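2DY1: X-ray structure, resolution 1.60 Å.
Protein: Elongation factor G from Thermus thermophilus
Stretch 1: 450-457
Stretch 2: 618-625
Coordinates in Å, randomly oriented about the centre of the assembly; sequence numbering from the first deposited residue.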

# COMPACT_ATOMS: atom_id res chain seq x y z
N SER A 450 -6.55 -10.65 -17.21
CA SER A 450 -6.26 -12.06 -17.45
C SER A 450 -5.01 -12.43 -16.65
O SER A 450 -4.29 -11.55 -16.15
N VAL A 451 -4.76 -13.72 -16.48
CA VAL A 451 -3.57 -14.15 -15.77
C VAL A 451 -2.41 -13.86 -16.72
O VAL A 451 -2.46 -14.22 -17.90
N PRO A 452 -1.35 -13.20 -16.23
CA PRO A 452 -0.21 -12.90 -17.10
C PRO A 452 0.42 -14.15 -17.70
O PRO A 452 0.44 -15.21 -17.07
N LYS A 453 0.95 -14.00 -18.90
CA LYS A 453 1.65 -15.09 -19.58
C LYS A 453 2.97 -15.31 -18.84
O LYS A 453 3.58 -14.36 -18.36
N VAL A 454 3.42 -16.56 -18.76
CA VAL A 454 4.66 -16.88 -18.08
C VAL A 454 5.84 -16.62 -19.01
O VAL A 454 5.80 -16.99 -20.18
N PRO A 455 6.88 -15.96 -18.51
CA PRO A 455 8.05 -15.68 -19.34
C PRO A 455 8.99 -16.88 -19.45
O PRO A 455 10.06 -16.91 -18.83
N TYR A 456 8.58 -17.87 -20.22
CA TYR A 456 9.39 -19.07 -20.43
C TYR A 456 10.66 -18.65 -21.17
O TYR A 456 10.71 -17.61 -21.83
N ARG A 457 11.69 -19.48 -21.06
CA ARG A 457 12.93 -19.19 -21.75
C ARG A 457 13.46 -20.50 -22.29
O ARG A 457 12.81 -21.54 -22.16
N PRO A 618 6.74 -23.54 -9.42
CA PRO A 618 6.79 -22.90 -10.73
C PRO A 618 5.85 -21.69 -10.73
O PRO A 618 4.71 -21.80 -10.26
N LEU A 619 6.31 -20.56 -11.25
CA LEU A 619 5.47 -19.37 -11.29
C LEU A 619 4.14 -19.69 -11.98
O LEU A 619 3.09 -19.17 -11.62
N ALA A 620 4.21 -20.57 -12.98
CA ALA A 620 3.04 -20.95 -13.75
C ALA A 620 1.97 -21.65 -12.93
O ALA A 620 0.83 -21.77 -13.37
N GLU A 621 2.34 -22.10 -11.74
CA GLU A 621 1.39 -22.81 -10.88
C GLU A 621 0.82 -21.93 -9.77
O GLU A 621 -0.05 -22.38 -9.01
N VAL A 622 1.30 -20.69 -9.67
CA VAL A 622 0.87 -19.79 -8.61
C VAL A 622 0.53 -18.36 -9.03
O VAL A 622 0.57 -17.46 -8.19
N LEU A 623 0.19 -18.13 -10.29
CA LEU A 623 -0.12 -16.77 -10.71
C LEU A 623 -1.39 -16.24 -10.06
O LEU A 623 -1.61 -15.03 -9.98
N GLU A 624 -2.25 -17.15 -9.59
CA GLU A 624 -3.47 -16.73 -8.91
C GLU A 624 -3.53 -17.32 -7.52
O GLU A 624 -4.62 -17.53 -6.98
N TYR A 625 -2.37 -17.59 -6.93
CA TYR A 625 -2.34 -18.15 -5.60
C TYR A 625 -3.05 -17.17 -4.66
O TYR A 625 -3.72 -17.58 -3.71

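The two stretches meet through a small, largely apolar contact that buries 343 Å² in total, with no hydrogen bond crossing between them. Each segment is largely irregular, and the side chains, rather than a shared backbone ladder, hold the pair together. Val-451 lies nearest Leu-623 and Val-454 nearest Ala-620, so the chains pass with CA separations of 6.7 and 6.2 Å, close enough for short aliphatic groups to fill the gap.

Leu-623 contributes the largest covered area. Its CA-to-CB bond points toward the first stretch, and chi1 m with chi2 t (-79° and 168°) brings CD1 against both Pro-452 and Val-454. Leu-623 CD1 lies 3.2 Å from the carbonyl O of Pro-452, a tight contact of methyl against backbone oxygen, and 3.8 Å from CG2 of Val-454. Val-451 points toward the second stretch with chi1 t (177°), and Val-451 CG1 packs against the same leucine, 3.4 Å from both Leu-623 CB and Leu-623 CD1. The other methyl, Val-451 CG2, reaches Glu-624, approaching Glu-624 CD at 3.4 Å. Glu-624 starts out sideways, but chi1 m and chi2 t extend the chain so that its end comes nearer to the valine. The methyl rests against the carboxylate group and CG; OE2 is hydrogen-bonded to a residue flanking one of the stretches.

Val-454 repeats the t rotamer (174°) and also points inward. Its CG2 serves two neighbours, lying 3.7 Å from Ala-620 CB as well as against the leucine methyl. The alanine has only a methyl to offer, and Tyr-456 approaches that same group: although its CA-to-CB bond runs sideways, chi1 m (-69°) swings the ring so that Tyr-456 OH comes to 3.7 Å from Ala-620 CB. Further along, Leu-619 adopts chi1 t and chi2 p (173° and 71°), placing Leu-619 CD2 4.1 Å from CD of Pro-455, a looser contact with the C-gamma endo ring.

Lys-453 points away, its side chain extended through t angles beyond an m chi1, and Ser-450 likewise turns away, its p rotamer placing OG in a hydrogen bond elsewhere in the structure. On the second stretch, Leu-619 and Ala-620 point toward the first stretch, and the local backbone hydrogen bonds include Glu-621 N to Pro-618 O (2.8 Å) and Val-622 N to Leu-619 O (3.1 Å), while Tyr-625 N to Val-622 O (3.2 Å) closes a type I turn with Leu-623 and Glu-624 at its centre.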

# COMPACT_ATOMS: atom_id res chain seq x y z
CB SER A 450 -6.03 -12.34 -18.94
OG SER A 450 -4.85 -11.71 -19.41
CB VAL A 451 -3.60 -15.67 -15.48
CG1 VAL A 451 -2.31 -16.10 -14.80
CG2 VAL A 451 -4.81 -16.01 -14.60
CB PRO A 452 0.78 -12.20 -16.17
CG PRO A 452 -0.12 -11.54 -15.12
CD PRO A 452 -1.16 -12.63 -14.88
CB LYS A 453 1.93 -14.70 -21.02
CG LYS A 453 0.69 -14.61 -21.87
CD LYS A 453 1.03 -14.16 -23.27
CE LYS A 453 -0.20 -14.10 -24.15
NZ LYS A 453 0.17 -13.62 -25.51
CB VAL A 454 4.69 -18.36 -17.63
CG1 VAL A 454 6.06 -18.72 -17.07
CG2 VAL A 454 3.62 -18.59 -16.58
CB PRO A 455 8.69 -14.48 -18.64
CG PRO A 455 8.39 -14.76 -17.21
CD PRO A 455 6.95 -15.21 -17.24
CB TYR A 456 8.64 -20.10 -21.28
CG TYR A 456 7.47 -20.72 -20.57
CD1 TYR A 456 7.67 -21.65 -19.54
CD2 TYR A 456 6.17 -20.37 -20.90
CE1 TYR A 456 6.58 -22.21 -18.86
CE2 TYR A 456 5.08 -20.93 -20.22
CZ TYR A 456 5.30 -21.83 -19.21
OH TYR A 456 4.22 -22.35 -18.53
CB ARG A 457 13.92 -18.52 -20.81
CG ARG A 457 13.44 -17.13 -20.43
CD ARG A 457 14.50 -16.26 -19.82
NE ARG A 457 13.93 -14.96 -19.48
CZ ARG A 457 14.46 -14.15 -18.58
NH1 ARG A 457 15.57 -14.52 -17.95
NH2 ARG A 457 13.86 -13.01 -18.27
CB PRO A 618 6.27 -23.98 -11.67
CG PRO A 618 6.66 -25.24 -10.98
CD PRO A 618 6.33 -24.95 -9.54
CB LEU A 619 6.17 -18.25 -12.06
CG LEU A 619 5.32 -17.00 -12.33
CD1 LEU A 619 5.12 -16.26 -11.01
CD2 LEU A 619 6.00 -16.12 -13.36
CB ALA A 620 3.46 -21.85 -14.91
CB GLU A 621 2.07 -24.02 -10.24
CG GLU A 621 2.58 -25.05 -11.23
CD GLU A 621 1.48 -25.62 -12.08
OE1 GLU A 621 0.54 -26.21 -11.51
OE2 GLU A 621 1.55 -25.48 -13.32
CB VAL A 622 1.95 -19.68 -7.51
CG1 VAL A 622 2.03 -20.98 -6.71
CG2 VAL A 622 3.30 -19.36 -8.14
CB LEU A 623 -0.23 -16.70 -12.23
CG LEU A 623 1.14 -16.66 -12.92
CD1 LEU A 623 0.98 -16.88 -14.40
CD2 LEU A 623 1.80 -15.31 -12.65
CB GLU A 624 -4.72 -17.11 -9.69
CG GLU A 624 -4.85 -16.36 -10.99
CD GLU A 624 -6.26 -16.32 -11.51
OE1 GLU A 624 -6.85 -17.40 -11.72
OE2 GLU A 624 -6.77 -15.20 -11.72
CB TYR A 625 -0.89 -18.37 -5.15
CG TYR A 625 -0.75 -19.26 -3.93
CD1 TYR A 625 -0.12 -18.79 -2.77
CD2 TYR A 625 -1.25 -20.56 -3.92
CE1 TYR A 625 0.00 -19.60 -1.63
CE2 TYR A 625 -1.13 -21.38 -2.79
CZ TYR A 625 -0.51 -20.89 -1.66
OH TYR A 625 -0.40 -21.69 -0.54